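Local structure of probable transcriptional regulator, ArsR family protein (Rhodococcus sp. RHA1, 3F6O) at residues R21-R26 with H53-S58. The protein probably acts as a DNA-binding transcription factor of the ArsR family, built as a dimeric helix-turn-helix protein. Numbering follows the deposited sequence.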
loop_
_atom_site.group_PDB
_atom_site.type_symbol
_atom_site.label_atom_id
_atom_site.label_comp_id
_atom_site.label_asym_id
_atom_site.label_seq_id
_atom_site.Cartn_x
_atom_site.Cartn_y
_atom_site.Cartn_z
ATOM N N ARG A 21 -6.618 2.244 -8.066
ATOM C CA ARG A 21 -5.479 3.129 -8.390
ATOM C C ARG A 21 -5.794 3.996 -9.613
ATOM O O ARG A 21 -5.459 5.188 -9.622
ATOM C CB ARG A 21 -4.165 2.356 -8.593
ATOM C CG ARG A 21 -3.580 1.741 -7.301
ATOM C CD ARG A 21 -2.123 1.268 -7.494
ATOM N NE ARG A 21 -1.966 0.478 -8.725
ATOM C CZ ARG A 21 -2.173 -0.827 -8.794
ATOM N NH1 ARG A 21 -2.505 -1.497 -7.695
ATOM N NH2 ARG A 21 -2.015 -1.483 -9.949
ATOM N N ALA A 22 -6.468 3.418 -10.617
ATOM C CA ALA A 22 -6.860 4.168 -11.830
ATOM C C ALA A 22 -7.860 5.295 -11.554
ATOM O O ALA A 22 -7.800 6.414 -12.127
ATOM C CB ALA A 22 -7.431 3.216 -12.880
ATOM N N VAL A 23 -8.826 4.986 -10.707
ATOM C CA VAL A 23 -9.803 5.990 -10.273
ATOM C C VAL A 23 -9.105 7.109 -9.536
ATOM O O VAL A 23 -9.420 8.274 -9.772
ATOM C CB VAL A 23 -10.863 5.355 -9.376
ATOM C CG1 VAL A 23 -11.697 6.433 -8.655
ATOM C CG2 VAL A 23 -11.780 4.368 -10.182
ATOM N N LEU A 24 -8.199 6.777 -8.619
ATOM C CA LEU A 24 -7.460 7.817 -7.898
ATOM C C LEU A 24 -6.625 8.685 -8.872
ATOM O O LEU A 24 -6.542 9.897 -8.709
ATOM C CB LEU A 24 -6.577 7.230 -6.801
ATOM C CG LEU A 24 -7.340 6.668 -5.596
ATOM C CD1 LEU A 24 -6.353 5.981 -4.646
ATOM C CD2 LEU A 24 -8.173 7.792 -4.908
ATOM N N GLY A 25 -6.040 8.045 -9.881
ATOM C CA GLY A 25 -5.276 8.754 -10.931
ATOM C C GLY A 25 -6.155 9.771 -11.633
ATOM O O GLY A 25 -5.751 10.908 -11.837
ATOM N N ARG A 26 -7.388 9.390 -11.944
ATOM C CA ARG A 26 -8.326 10.293 -12.556
ATOM C C ARG A 26 -8.718 11.429 -11.616
ATOM O O ARG A 26 -8.765 12.592 -12.035
ATOM C CB ARG A 26 -9.567 9.533 -13.078
ATOM C CG ARG A 26 -10.731 10.434 -13.503
ATOM C CD ARG A 26 -10.373 11.385 -14.708
ATOM N NE ARG A 26 -11.482 12.288 -15.005
ATOM C CZ ARG A 26 -11.805 13.348 -14.266
ATOM N NH1 ARG A 26 -11.101 13.661 -13.173
ATOM N NH2 ARG A 26 -12.835 14.100 -14.620
ATOM N N HIS A 53 -16.927 2.564 -2.861
ATOM C CA HIS A 53 -17.212 2.487 -1.429
ATOM C C HIS A 53 -15.954 2.202 -0.611
ATOM O O HIS A 53 -15.751 2.764 0.465
ATOM C CB HIS A 53 -18.282 1.423 -1.156
ATOM C CG HIS A 53 -19.650 1.846 -1.590
ATOM N ND1 HIS A 53 -20.513 1.005 -2.261
ATOM C CD2 HIS A 53 -20.296 3.034 -1.476
ATOM C CE1 HIS A 53 -21.636 1.648 -2.535
ATOM N NE2 HIS A 53 -21.531 2.881 -2.069
ATOM N N PHE A 54 -15.106 1.326 -1.135
ATOM C CA PHE A 54 -13.870 0.985 -0.439
ATOM C C PHE A 54 -12.978 2.224 -0.364
ATOM O O PHE A 54 -12.401 2.517 0.692
ATOM C CB PHE A 54 -13.156 -0.200 -1.114
ATOM C CG PHE A 54 -12.104 -0.820 -0.238
ATOM C CD1 PHE A 54 -12.350 -2.011 0.425
ATOM C CD2 PHE A 54 -10.893 -0.175 -0.009
ATOM C CE1 PHE A 54 -11.375 -2.561 1.263
ATOM C CE2 PHE A 54 -9.924 -0.724 0.837
ATOM C CZ PHE A 54 -10.168 -1.887 1.470
ATOM N N LEU A 55 -12.882 2.966 -1.482
ATOM C CA LEU A 55 -12.119 4.232 -1.531
ATOM C C LEU A 55 -12.638 5.262 -0.518
ATOM O O LEU A 55 -11.862 5.943 0.166
ATOM C CB LEU A 55 -12.140 4.844 -2.962
ATOM C CG LEU A 55 -11.183 4.155 -3.970
ATOM C CD1 LEU A 55 -11.275 4.800 -5.382
ATOM C CD2 LEU A 55 -9.721 4.180 -3.440
ATOM N N GLU A 56 -13.952 5.361 -0.398
ATOM C CA GLU A 56 -14.516 6.316 0.545
ATOM C C GLU A 56 -14.278 5.850 1.994
ATOM O O GLU A 56 -13.822 6.628 2.824
ATOM C CB GLU A 56 -15.998 6.610 0.272
ATOM C CG GLU A 56 -16.443 7.873 1.090
ATOM C CD GLU A 56 -17.750 8.531 0.630
ATOM O OE1 GLU A 56 -18.549 7.881 -0.102
ATOM O OE2 GLU A 56 -17.967 9.718 1.039
ATOM N N ASP A 57 -14.551 4.583 2.266
ATOM C CA ASP A 57 -14.393 4.047 3.619
ATOM C C ASP A 57 -12.966 4.137 4.117
ATOM O O ASP A 57 -12.742 4.401 5.280
ATOM C CB ASP A 57 -14.887 2.602 3.710
ATOM C CG ASP A 57 -16.396 2.507 3.652
ATOM O OD1 ASP A 57 -17.090 3.518 3.902
ATOM O OD2 ASP A 57 -16.889 1.408 3.341
ATOM N N SER A 58 -11.997 3.908 3.230
ATOM C CA SER A 58 -10.596 4.017 3.602
ATOM C C SER A 58 -10.047 5.467 3.612
ATOM O O SER A 58 -8.873 5.692 3.960
ATOM C CB SER A 58 -9.751 3.094 2.709
ATOM O OG SER A 58 -9.905 3.440 1.341
#
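Leu55 reaches from helix 45-57 toward helix 18-28 and divides its forked end between two neighbouring residues. Its CD1 meets CG1 of Val23 at 3.7 Å, while its CD2 lies 4.0 Å from CD1 of Leu24. A chi1 of -77° sets CG of Leu55 anti to the carbonyl carbon, and a trans chi2 (179°) extends one branch, bridging backbones still 8.7 Å apart at the CA atoms of Leu24 and Leu55. Val23, short and branched at CB, fits where its side chain points toward the other helix; the longer Leu24 starts off to one side, brings its methyl end nearer and runs past Leu55 in the opposite direction. The two helices belong to the winged helix-turn-helix fold of the ArsR family, and Trp60 of the following loop and Ile61, first residue of strand 61-66, touch both leucines. From the second subunit Trp85 packs on Leu24, linking this core to the dimer interface. Trimming Leu55 to an alanine would probably take both methyls away from Val23 and Leu24 and leave a gap between the helices. Within segment 53-58, Phe54 O is gripped by two donors, Ser58 N and, from the opposite face of its carbonyl plane, Ser58 OG at 2.7 Å, tilted 28° from that plane.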